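Local structure of CRISPR system Cmr subunit Cmr6 (Pyrococcus furiosus, 4W8V) at residues K18-R24 / Y239-Y245; S23-V27 / V231-T235; R108-F113 / L224-D228; P158-L162 / L195-K199. The protein caps, together with Cmr1, the RNA-guided type III-B Cmr complex that targets invading nucleic acids, this chain being the RAMP-family C-terminal part of Cmr6. The contacts are given in a common frame with arbitrary orientation. Numbering follows the deposited sequence.

Contact 1: K18-R24 / Y239-Y245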
loop_
_atom_site.group_PDB
_atom_site.type_symbol
_atom_site.label_atom_id
_atom_site.label_comp_id
_atom_site.label_asym_id
_atom_site.label_seq_id
_atom_site.Cartn_x
_atom_site.Cartn_y
_atom_site.Cartn_z
ATOM N N LYS A 18 13.585 7.667 -3.577
ATOM C CA LYS A 18 13.542 8.394 -2.317
ATOM C C LYS A 18 12.233 9.162 -2.185
ATOM O O LYS A 18 11.861 9.912 -3.078
ATOM C CB LYS A 18 14.719 9.355 -2.204
ATOM C CG LYS A 18 16.070 8.691 -2.110
ATOM C CD LYS A 18 17.132 9.730 -1.817
ATOM C CE LYS A 18 18.532 9.159 -1.892
ATOM N NZ LYS A 18 19.525 10.265 -1.892
ATOM N N PHE A 19 11.546 8.978 -1.061
ATOM C CA PHE A 19 10.226 9.569 -0.856
ATOM C C PHE A 19 10.210 10.404 0.407
ATOM O O PHE A 19 10.842 10.050 1.393
ATOM C CB PHE A 19 9.153 8.476 -0.785
ATOM C CG PHE A 19 8.918 7.769 -2.098
ATOM C CD1 PHE A 19 9.899 6.953 -2.656
ATOM C CD2 PHE A 19 7.711 7.914 -2.769
ATOM C CE1 PHE A 19 9.689 6.301 -3.858
ATOM C CE2 PHE A 19 7.488 7.270 -3.978
ATOM C CZ PHE A 19 8.469 6.455 -4.523
ATOM N N LYS A 20 9.512 11.533 0.369
ATOM C CA LYS A 20 9.335 12.330 1.575
ATOM C C LYS A 20 7.875 12.299 1.961
ATOM O O LYS A 20 7.024 12.119 1.097
ATOM C CB LYS A 20 9.802 13.771 1.374
ATOM C CG LYS A 20 9.096 14.504 0.252
ATOM C CD LYS A 20 9.704 15.879 0.018
ATOM C CE LYS A 20 9.108 16.567 -1.205
ATOM N NZ LYS A 20 7.726 17.064 -0.951
ATOM N N THR A 21 7.594 12.448 3.256
ATOM C CA THR A 21 6.223 12.517 3.749
ATOM C C THR A 21 5.580 13.834 3.305
ATOM O O THR A 21 5.985 14.900 3.767
ATOM C CB THR A 21 6.175 12.401 5.292
ATOM O OG1 THR A 21 7.188 13.237 5.866
ATOM C CG2 THR A 21 6.422 10.952 5.743
ATOM N N GLN A 22 4.613 13.775 2.390
ATOM C CA GLN A 22 3.969 14.998 1.919
ATOM C C GLN A 22 3.060 15.586 3.006
ATOM O O GLN A 22 2.998 16.803 3.185
ATOM C CB GLN A 22 3.167 14.751 0.639
ATOM C CG GLN A 22 2.590 16.043 0.039
ATOM C CD GLN A 22 1.489 15.809 -0.986
ATOM O OE1 GLN A 22 0.563 15.027 -0.760
ATOM N NE2 GLN A 22 1.588 16.489 -2.118
ATOM N N SER A 23 2.363 14.707 3.721
ATOM C CA SER A 23 1.591 15.063 4.896
ATOM C C SER A 23 2.141 14.260 6.077
ATOM O O SER A 23 3.005 13.406 5.899
ATOM C CB SER A 23 0.082 14.782 4.682
ATOM O OG SER A 23 -0.163 13.419 4.373
ATOM N N ARG A 24 1.653 14.522 7.286
ATOM C CA ARG A 24 2.159 13.797 8.439
ATOM C C ARG A 24 1.834 12.316 8.360
ATOM O O ARG A 24 0.786 11.895 7.844
ATOM C CB ARG A 24 1.606 14.375 9.727
ATOM C CG ARG A 24 2.153 15.710 10.071
ATOM C CD ARG A 24 1.340 16.358 11.158
ATOM N NE ARG A 24 1.590 17.789 11.149
ATOM C CZ ARG A 24 2.392 18.402 12.004
ATOM N NH1 ARG A 24 2.997 17.706 12.958
ATOM N NH2 ARG A 24 2.576 19.709 11.915
ATOM N N TYR A 239 -3.645 11.792 5.989
ATOM C CA TYR A 239 -2.360 11.454 6.567
ATOM C C TYR A 239 -1.649 10.407 5.725
ATOM O O TYR A 239 -2.289 9.677 4.975
ATOM C CB TYR A 239 -2.537 10.956 7.998
ATOM C CG TYR A 239 -2.906 12.055 8.971
ATOM C CD1 TYR A 239 -1.948 12.969 9.397
ATOM C CD2 TYR A 239 -4.208 12.184 9.459
ATOM C CE1 TYR A 239 -2.266 13.979 10.282
ATOM C CE2 TYR A 239 -4.542 13.198 10.349
ATOM C CZ TYR A 239 -3.564 14.090 10.756
ATOM O OH TYR A 239 -3.880 15.102 11.626
ATOM N N GLY A 240 -0.324 10.363 5.823
ATOM C CA GLY A 240 0.446 9.272 5.259
ATOM C C GLY A 240 0.728 9.264 3.766
ATOM O O GLY A 240 1.060 8.214 3.223
ATOM N N ARG A 241 0.615 10.407 3.097
ATOM C CA ARG A 241 0.956 10.470 1.687
ATOM C C ARG A 241 2.476 10.679 1.498
ATOM O O ARG A 241 3.061 11.551 2.130
ATOM C CB ARG A 241 0.207 11.610 0.988
ATOM C CG ARG A 241 -1.296 11.525 1.005
ATOM C CD ARG A 241 -1.796 10.123 0.705
ATOM N NE ARG A 241 -3.224 10.103 0.393
ATOM C CZ ARG A 241 -4.188 9.976 1.296
ATOM N NH1 ARG A 241 -5.449 9.963 0.909
ATOM N NH2 ARG A 241 -3.895 9.861 2.583
ATOM N N LEU A 242 3.103 9.900 0.622
ATOM C CA LEU A 242 4.535 10.087 0.322
ATOM C C LEU A 242 4.764 10.338 -1.173
ATOM O O LEU A 242 4.105 9.711 -2.010
ATOM C CB LEU A 242 5.365 8.876 0.779
ATOM C CG LEU A 242 5.617 8.736 2.281
ATOM C CD1 LEU A 242 4.603 7.824 2.935
ATOM C CD2 LEU A 242 7.054 8.241 2.566
ATOM N N VAL A 243 5.685 11.253 -1.505
ATOM C CA VAL A 243 6.001 11.536 -2.903
ATOM C C VAL A 243 7.512 11.494 -3.180
ATOM O O VAL A 243 8.314 11.890 -2.341
ATOM C CB VAL A 243 5.432 12.914 -3.349
ATOM C CG1 VAL A 243 3.921 12.967 -3.132
ATOM C CG2 VAL A 243 6.114 14.075 -2.617
ATOM N N GLU A 244 7.884 10.977 -4.348
ATOM C CA GLU A 244 9.286 10.888 -4.765
ATOM C C GLU A 244 9.926 12.278 -4.860
ATOM O O GLU A 244 9.246 13.245 -5.190
ATOM C CB GLU A 244 9.393 10.167 -6.116
ATOM C CG GLU A 244 10.750 9.533 -6.403
ATOM C CD GLU A 244 10.730 8.634 -7.636
ATOM O OE1 GLU A 244 9.677 8.576 -8.313
ATOM O OE2 GLU A 244 11.761 7.986 -7.928
ATOM N N TYR A 245 11.220 12.372 -4.551
ATOM C CA TYR A 245 11.971 13.616 -4.725
ATOM C C TYR A 245 13.364 13.364 -5.291
ATOM O O TYR A 245 13.768 12.211 -5.440
ATOM C CB TYR A 245 12.080 14.387 -3.405
ATOM C CG TYR A 245 13.037 13.799 -2.384
ATOM C CD1 TYR A 245 12.618 12.807 -1.512
ATOM C CD2 TYR A 245 14.350 14.263 -2.269
ATOM C CE1 TYR A 245 13.472 12.269 -0.571
ATOM C CE2 TYR A 245 15.217 13.727 -1.328
ATOM C CZ TYR A 245 14.766 12.725 -0.477
ATOM O OH TYR A 245 15.597 12.171 0.473
HETATM O O HOH W 1 13.776 9.130 -5.904
#
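Main-chain hydrogen bonds carry this antiparallel pairing. Lys20 N to Val243 O (3.0 Å) and Val243 N to Lys20 O (3.1 Å) form the central pair; Tyr245 N to Lys18 O (2.9 Å) and Gln22 N to Arg241 O (2.7 Å) extend it. Gly240 N still reaches Arg24 O at 2.8 Å; the positive phi of residue 240 favours glycine. A water accepts from Lys18 N and donates to Glu244 OE2 and Tyr245 O. Phe19, Thr21, Leu242 and Glu244 share one face, turned to helix 212-228, where Phe219 and Leu226 pack on Phe19. There Glu244 CB sits 4.2 Å from the Phe19 ring centroid in a CH-pi contact, while its carboxylate pairs with Lys223. Tyr245 CE1 lies 3.6 Å from Lys18 CB; Tyr245 OH and the Lys18 amine both meet Glu153. This joins the first and last strands of a ferredoxin-like sheet, the RAMP core. With direct polar links mostly backbone, side chains can differ: Phe19 and Leu242 pack, Lys18 and Glu244 pair outside.

Contact 2: S23-V27 / V231-T235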
loop_
_atom_site.group_PDB
_atom_site.type_symbol
_atom_site.label_atom_id
_atom_site.label_comp_id
_atom_site.label_asym_id
_atom_site.label_seq_id
_atom_site.Cartn_x
_atom_site.Cartn_y
_atom_site.Cartn_z
ATOM N N SER A 23 2.363 14.707 3.721
ATOM C CA SER A 23 1.591 15.063 4.896
ATOM C C SER A 23 2.141 14.260 6.077
ATOM O O SER A 23 3.005 13.406 5.899
ATOM C CB SER A 23 0.082 14.782 4.682
ATOM O OG SER A 23 -0.163 13.419 4.373
ATOM N N ARG A 24 1.653 14.522 7.286
ATOM C CA ARG A 24 2.159 13.797 8.439
ATOM C C ARG A 24 1.834 12.316 8.360
ATOM O O ARG A 24 0.786 11.895 7.844
ATOM C CB ARG A 24 1.606 14.375 9.727
ATOM C CG ARG A 24 2.153 15.710 10.071
ATOM C CD ARG A 24 1.340 16.358 11.158
ATOM N NE ARG A 24 1.590 17.789 11.149
ATOM C CZ ARG A 24 2.392 18.402 12.004
ATOM N NH1 ARG A 24 2.997 17.706 12.958
ATOM N NH2 ARG A 24 2.576 19.709 11.915
ATOM N N LEU A 25 2.754 11.522 8.883
ATOM C CA LEU A 25 2.612 10.082 8.827
ATOM C C LEU A 25 2.398 9.520 10.230
ATOM O O LEU A 25 3.154 9.817 11.162
ATOM C CB LEU A 25 3.843 9.474 8.162
ATOM C CG LEU A 25 3.965 7.965 8.030
ATOM C CD1 LEU A 25 2.878 7.357 7.099
ATOM C CD2 LEU A 25 5.372 7.693 7.514
ATOM N N VAL A 26 1.340 8.730 10.362
ATOM C CA VAL A 26 0.914 8.170 11.637
ATOM C C VAL A 26 1.141 6.661 11.629
ATOM O O VAL A 26 0.524 5.926 10.871
ATOM C CB VAL A 26 -0.565 8.490 11.907
ATOM C CG1 VAL A 26 -0.974 8.033 13.300
ATOM C CG2 VAL A 26 -0.815 9.989 11.732
ATOM N N VAL A 27 2.063 6.216 12.469
ATOM C CA VAL A 27 2.565 4.842 12.455
ATOM C C VAL A 27 2.352 4.178 13.807
ATOM O O VAL A 27 2.694 4.750 14.828
ATOM C CB VAL A 27 4.091 4.814 12.116
ATOM C CG1 VAL A 27 4.569 3.391 11.986
ATOM C CG2 VAL A 27 4.364 5.597 10.844
ATOM N N VAL A 231 -0.144 5.507 3.439
ATOM C CA VAL A 231 0.145 4.418 4.362
ATOM C C VAL A 231 0.060 4.928 5.788
ATOM O O VAL A 231 -0.047 6.139 6.029
ATOM C CB VAL A 231 1.548 3.821 4.136
ATOM C CG1 VAL A 231 1.549 2.839 2.974
ATOM C CG2 VAL A 231 2.563 4.946 3.931
ATOM N N GLY A 232 0.120 4.000 6.736
ATOM C CA GLY A 232 -0.034 4.346 8.134
ATOM C C GLY A 232 -1.509 4.475 8.444
ATOM O O GLY A 232 -2.356 4.033 7.663
ATOM N N ALA A 233 -1.813 5.123 9.565
ATOM C CA ALA A 233 -3.177 5.249 10.043
ATOM C C ALA A 233 -3.776 6.607 9.682
ATOM O O ALA A 233 -3.052 7.537 9.273
ATOM C CB ALA A 233 -3.220 5.052 11.539
ATOM N N LYS A 234 -5.101 6.701 9.814
ATOM C CA LYS A 234 -5.848 7.925 9.526
ATOM C C LYS A 234 -5.612 8.451 8.112
ATOM O O LYS A 234 -5.637 9.656 7.872
ATOM C CB LYS A 234 -5.488 9.005 10.553
ATOM C CG LYS A 234 -5.915 8.649 11.959
ATOM C CD LYS A 234 -5.916 9.873 12.863
ATOM C CE LYS A 234 -4.506 10.247 13.298
ATOM N NZ LYS A 234 -4.477 11.440 14.202
ATOM N N THR A 235 -5.399 7.546 7.164
ATOM C CA THR A 235 -5.136 7.958 5.790
ATOM C C THR A 235 -6.346 8.632 5.148
ATOM O O THR A 235 -6.197 9.486 4.264
ATOM C CB THR A 235 -4.708 6.772 4.918
ATOM O OG1 THR A 235 -5.711 5.758 4.975
ATOM C CG2 THR A 235 -3.376 6.189 5.400
HETATM O O HOH W 2 -0.603 7.866 8.005
#
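Val26 lies against the two residues it faces across the gap, its CG1 4.1 Å from Ala233 CB and its CG2 4.0 Å from Lys234 CE, so a branched aliphatic meets a methyl group and the apolar stem of a lysine. The partner segment belongs to the loop between helix 212-228 and strand 242-244, which by sequence and position probably corresponds to the glycine-rich loop of RAMP proteins, implicated in RNA binding in relatives. Strand 25-28 is the outermost strand of a small sheet within this chain. Leu25 and Val27 use their backbones to bond strand 192-197, while Val26, between them, offers its own to the loop: Ala233 N donates to Val26 O at 2.8 Å. The approach is close enough to demand glycine next door. Gly232 CA is 3.2 Å from Val26 O, a CB there would clash with that oxygen, and the positive phi of 81° is also one that glycine tolerates best. Leu25 swings its end toward the loop, placing CD1 4.0 Å from Val231 CG2, where the two buried aliphatics pack. One water bridges the two segments, accepting from Val26 N at 3.2 Å and donating to Val231 O at 2.7 Å and to Ala233 O at 2.8 Å.

Contact 3: R108-F113 / L224-D228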
loop_
_atom_site.group_PDB
_atom_site.type_symbol
_atom_site.label_atom_id
_atom_site.label_comp_id
_atom_site.label_asym_id
_atom_site.label_seq_id
_atom_site.Cartn_x
_atom_site.Cartn_y
_atom_site.Cartn_z
ATOM N N ARG A 108 -9.532 8.569 -12.541
ATOM C CA ARG A 108 -8.139 8.970 -12.687
ATOM C C ARG A 108 -7.227 7.803 -12.323
ATOM O O ARG A 108 -6.290 7.486 -13.050
ATOM C CB ARG A 108 -7.829 10.183 -11.813
ATOM C CG ARG A 108 -6.513 10.866 -12.114
ATOM C CD ARG A 108 -6.323 11.972 -11.112
ATOM N NE ARG A 108 -6.498 11.459 -9.762
ATOM C CZ ARG A 108 -5.505 11.007 -9.004
ATOM N NH1 ARG A 108 -4.256 11.026 -9.466
ATOM N NH2 ARG A 108 -5.759 10.541 -7.782
ATOM N N LEU A 109 -7.530 7.146 -11.206
ATOM C CA LEU A 109 -6.714 6.022 -10.756
ATOM C C LEU A 109 -6.723 4.916 -11.802
ATOM O O LEU A 109 -5.707 4.279 -12.052
ATOM C CB LEU A 109 -7.210 5.491 -9.408
ATOM C CG LEU A 109 -7.000 6.409 -8.205
ATOM C CD1 LEU A 109 -7.544 5.763 -6.939
ATOM C CD2 LEU A 109 -5.526 6.758 -8.034
ATOM N N CYS A 110 -7.879 4.706 -12.424
ATOM C CA CYS A 110 -7.986 3.746 -13.511
ATOM C C CYS A 110 -7.112 4.143 -14.705
ATOM O O CYS A 110 -6.427 3.299 -15.271
ATOM C CB CYS A 110 -9.435 3.600 -13.948
ATOM S SG CYS A 110 -9.668 2.388 -15.242
ATOM N N LYS A 111 -7.140 5.423 -15.080
ATOM C CA LYS A 111 -6.306 5.927 -16.170
ATOM C C LYS A 111 -4.831 5.669 -15.868
ATOM O O LYS A 111 -4.103 5.133 -16.698
ATOM C CB LYS A 111 -6.517 7.433 -16.400
ATOM C CG LYS A 111 -7.934 7.880 -16.700
ATOM C CD LYS A 111 -8.288 7.727 -18.167
ATOM C CE LYS A 111 -9.679 8.287 -18.476
ATOM N NZ LYS A 111 -9.766 9.763 -18.285
ATOM N N GLU A 112 -4.404 6.053 -14.668
ATOM C CA GLU A 112 -3.021 5.893 -14.237
ATOM C C GLU A 112 -2.605 4.435 -14.261
ATOM O O GLU A 112 -1.494 4.099 -14.658
ATOM C CB GLU A 112 -2.826 6.457 -12.828
ATOM C CG GLU A 112 -2.924 7.966 -12.726
ATOM C CD GLU A 112 -1.608 8.653 -13.027
ATOM O OE1 GLU A 112 -0.958 8.291 -14.032
ATOM O OE2 GLU A 112 -1.215 9.546 -12.247
ATOM N N PHE A 113 -3.513 3.577 -13.826
ATOM C CA PHE A 113 -3.285 2.140 -13.808
ATOM C C PHE A 113 -2.982 1.605 -15.200
ATOM O O PHE A 113 -2.056 0.831 -15.393
ATOM C CB PHE A 113 -4.509 1.441 -13.236
ATOM C CG PHE A 113 -4.420 -0.048 -13.243
ATOM C CD1 PHE A 113 -5.057 -0.788 -14.225
ATOM C CD2 PHE A 113 -3.716 -0.712 -12.253
ATOM C CE1 PHE A 113 -4.991 -2.162 -14.222
ATOM C CE2 PHE A 113 -3.651 -2.091 -12.239
ATOM C CZ PHE A 113 -4.287 -2.818 -13.227
ATOM N N LEU A 224 2.127 5.222 -7.128
ATOM C CA LEU A 224 0.751 5.646 -7.278
ATOM C C LEU A 224 0.018 5.533 -5.945
ATOM O O LEU A 224 -0.674 6.452 -5.515
ATOM C CB LEU A 224 0.076 4.797 -8.359
ATOM C CG LEU A 224 -1.327 5.116 -8.854
ATOM C CD1 LEU A 224 -1.477 6.598 -9.166
ATOM C CD2 LEU A 224 -1.586 4.267 -10.083
ATOM N N ALA A 225 0.207 4.413 -5.268
ATOM C CA ALA A 225 -0.518 4.145 -4.027
ATOM C C ALA A 225 -0.060 5.039 -2.859
ATOM O O ALA A 225 -0.871 5.447 -2.028
ATOM C CB ALA A 225 -0.382 2.655 -3.669
ATOM N N LEU A 226 1.225 5.383 -2.812
ATOM C CA LEU A 226 1.746 6.217 -1.717
ATOM C C LEU A 226 1.341 7.677 -1.864
ATOM O O LEU A 226 1.199 8.392 -0.878
ATOM C CB LEU A 226 3.274 6.121 -1.633
ATOM C CG LEU A 226 3.901 4.745 -1.352
ATOM C CD1 LEU A 226 5.451 4.846 -1.297
ATOM C CD2 LEU A 226 3.364 4.094 -0.090
ATOM N N ARG A 227 1.179 8.129 -3.098
ATOM C CA ARG A 227 0.786 9.505 -3.355
ATOM C C ARG A 227 -0.709 9.691 -3.127
ATOM O O ARG A 227 -1.119 10.621 -2.451
ATOM C CB ARG A 227 1.152 9.887 -4.787
ATOM C CG ARG A 227 0.987 11.348 -5.142
ATOM C CD ARG A 227 1.269 11.545 -6.628
ATOM N NE ARG A 227 0.270 10.873 -7.451
ATOM C CZ ARG A 227 0.507 10.332 -8.643
ATOM N NH1 ARG A 227 1.722 10.368 -9.163
ATOM N NH2 ARG A 227 -0.478 9.751 -9.315
ATOM N N ASP A 228 -1.520 8.779 -3.657
ATOM C CA ASP A 228 -2.966 8.997 -3.689
ATOM C C ASP A 228 -3.782 8.268 -2.606
ATOM O O ASP A 228 -4.877 8.703 -2.281
ATOM C CB ASP A 228 -3.508 8.638 -5.081
ATOM C CG ASP A 228 -2.974 9.574 -6.176
ATOM O OD1 ASP A 228 -2.407 10.638 -5.839
ATOM O OD2 ASP A 228 -3.127 9.257 -7.373
#
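Two arginines from different helices stand close together, Arg108 NH1 and Arg227 NH2 only 4.0 Å apart, because acids are interleaved with them in a four-residue salt-bridge network. Asp228 OD2 receives Arg108 NH1 at 3.0 Å and, more weakly, Arg108 NH2 at 3.0 Å, while Asp228 OD1 takes Arg227 NE at 3.1 Å. Arg227 NH2 also makes a weak bond, 3.0 Å, to Glu112 OE2; the other oxygen of that carboxylate pairs with Arg115. The helical segments run nearly antiparallel, at 156°, but their axes come no closer than 12.1 Å, so the helices meet through their side-chain ends, with the long arginines reaching across. Beneath the charges lies Leu224, with CD2 3.7 Å from Glu112 CB and CD1 4.2 Å from Leu109 CD2. Helix 52-68 lies under both, packing Tyr65 on Leu109 and Leu62 on Leu224. Thus salt bridges and leucine packing join helix 212-228 of the ferredoxin-like core to helix 108-116; each arginine has a carboxylate partner, offsetting the repulsion between the two guanidinium groups.

Contact 4: P158-L162 / L195-K199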
loop_
_atom_site.group_PDB
_atom_site.type_symbol
_atom_site.label_atom_id
_atom_site.label_comp_id
_atom_site.label_asym_id
_atom_site.label_seq_id
_atom_site.Cartn_x
_atom_site.Cartn_y
_atom_site.Cartn_z
ATOM N N PRO A 158 13.504 15.446 13.881
ATOM C CA PRO A 158 12.042 15.524 13.719
ATOM C C PRO A 158 11.319 15.535 15.045
ATOM O O PRO A 158 11.645 14.765 15.942
ATOM C CB PRO A 158 11.700 14.263 12.924
ATOM C CG PRO A 158 12.813 13.325 13.206
ATOM C CD PRO A 158 14.046 14.165 13.395
ATOM N N ILE A 159 10.358 16.438 15.181
ATOM C CA ILE A 159 9.506 16.444 16.360
ATOM C C ILE A 159 8.403 15.401 16.206
ATOM O O ILE A 159 7.555 15.510 15.314
ATOM C CB ILE A 159 8.884 17.822 16.607
ATOM C CG1 ILE A 159 9.982 18.853 16.872
ATOM C CG2 ILE A 159 7.946 17.755 17.781
ATOM C CD1 ILE A 159 10.996 18.419 17.927
ATOM N N LEU A 160 8.431 14.398 17.079
ATOM C CA LEU A 160 7.484 13.287 17.027
ATOM C C LEU A 160 6.390 13.423 18.076
ATOM O O LEU A 160 6.665 13.785 19.217
ATOM C CB LEU A 160 8.216 11.955 17.213
ATOM C CG LEU A 160 9.284 11.647 16.159
ATOM C CD1 LEU A 160 9.902 10.287 16.408
ATOM C CD2 LEU A 160 8.703 11.723 14.761
ATOM N N GLU A 161 5.149 13.125 17.690
ATOM C CA GLU A 161 4.041 13.131 18.639
ATOM C C GLU A 161 3.600 11.703 18.947
ATOM O O GLU A 161 3.489 10.867 18.047
ATOM C CB GLU A 161 2.859 13.946 18.106
ATOM C CG GLU A 161 3.123 15.435 17.934
ATOM C CD GLU A 161 3.325 16.162 19.251
ATOM O OE1 GLU A 161 2.698 15.769 20.258
ATOM O OE2 GLU A 161 4.121 17.129 19.282
ATOM N N LEU A 162 3.370 11.431 20.228
ATOM C CA LEU A 162 2.895 10.130 20.686
ATOM C C LEU A 162 1.430 10.165 21.108
ATOM O O LEU A 162 1.070 10.905 22.020
ATOM C CB LEU A 162 3.735 9.642 21.866
ATOM C CG LEU A 162 3.261 8.293 22.403
ATOM C CD1 LEU A 162 3.556 7.198 21.389
ATOM C CD2 LEU A 162 3.908 7.995 23.742
ATOM N N LEU A 195 3.102 6.948 16.743
ATOM C CA LEU A 195 3.960 8.094 16.521
ATOM C C LEU A 195 3.531 8.841 15.274
ATOM O O LEU A 195 3.329 8.232 14.219
ATOM C CB LEU A 195 5.424 7.655 16.386
ATOM C CG LEU A 195 6.066 7.138 17.669
ATOM C CD1 LEU A 195 7.481 6.618 17.381
ATOM C CD2 LEU A 195 6.065 8.222 18.744
ATOM N N THR A 196 3.370 10.154 15.391
ATOM C CA THR A 196 3.111 10.972 14.207
ATOM C C THR A 196 4.407 11.586 13.731
ATOM O O THR A 196 5.113 12.231 14.497
ATOM C CB THR A 196 2.078 12.081 14.468
ATOM O OG1 THR A 196 0.832 11.475 14.822
ATOM C CG2 THR A 196 1.883 12.923 13.220
ATOM N N VAL A 197 4.711 11.344 12.461
ATOM C CA VAL A 197 5.962 11.747 11.829
ATOM C C VAL A 197 5.713 13.005 11.017
ATOM O O VAL A 197 4.743 13.066 10.270
ATOM C CB VAL A 197 6.513 10.627 10.923
ATOM C CG1 VAL A 197 7.718 11.120 10.086
ATOM C CG2 VAL A 197 6.877 9.412 11.757
ATOM N N PRO A 198 6.578 14.031 11.170
ATOM C CA PRO A 198 6.261 15.294 10.492
ATOM C C PRO A 198 6.455 15.217 8.986
ATOM O O PRO A 198 6.928 14.208 8.469
ATOM C CB PRO A 198 7.238 16.297 11.121
ATOM C CG PRO A 198 8.330 15.475 11.739
ATOM C CD PRO A 198 7.702 14.157 12.117
ATOM N N LYS A 199 6.086 16.281 8.283
ATOM C CA LYS A 199 6.299 16.349 6.843
ATOM C C LYS A 199 7.791 16.445 6.527
ATOM O O LYS A 199 8.577 16.850 7.373
ATOM C CB LYS A 199 5.577 17.553 6.236
ATOM C CG LYS A 199 4.141 17.727 6.643
ATOM C CD LYS A 199 3.604 19.042 6.114
ATOM C CE LYS A 199 2.134 19.204 6.428
ATOM N NZ LYS A 199 1.618 20.449 5.823
HETATM O O HOH W 3 0.587 10.088 17.033
#
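Pro158 starts the contact by touching Pro198 with a ring corner, its CB 3.8 Å from Pro198 CG, two rigid apolar residues meeting where the strand pairing gives way to loop. Ile159 sends its side chain off but brings its carbonyl to the same proline, O to Pro198 CD 3.5 Å. Leu160 folds its end inward, CD2 reaching Pro198 CD at 3.7 Å and Val197 CG2 at 4.2 Å, the branched end fitting against both. With Glu161 the antiparallel ladder begins: Thr196 N donates to Glu161 O at 2.8 Å, and Glu161 N returns a weak, 3.3 Å bond to Thr196 O. A water bridges Glu161 O (3.2 Å) and Thr196 OG1 (2.6 Å), while the Glu161 carboxylate leads away. Leu162, on the other face, sets CD1 3.8 Å from Leu195 CD2. Strand 192-197 is the middle of a three-stranded antiparallel sheet: 161-165 flanks it, and 25-28 bonds its other edge through Leu25 and Val27. Pro158 packs on Tyr45 and Val47, in the loop after helix 34-43.

In the fold
Contacts 1 and 2 share Ser23 and Arg24, where the chain passes from the ferredoxin-like sheet to the smaller one; their centres are 10 Å apart. Loop 231-240, probably the RAMP glycine-rich loop and possibly RNA-contacting, leads from contact 2 into contact 1, and Gly240 O and Val231 N, 3.0 Å apart, brace it. Contact 4, centred 10 Å from contact 2, meets it through strands 25-28 and 192-197, with Val27 O and Leu195 N 2.9 Å apart. Thr21 OG1 and Pro198 O, at 2.8 Å, link contacts 1 and 4. Contact 3 joins contact 1 through Leu242 N and Leu226 O, 2.9 Å apart, yet stays about 12 Å from contact 4 at the nearest atoms.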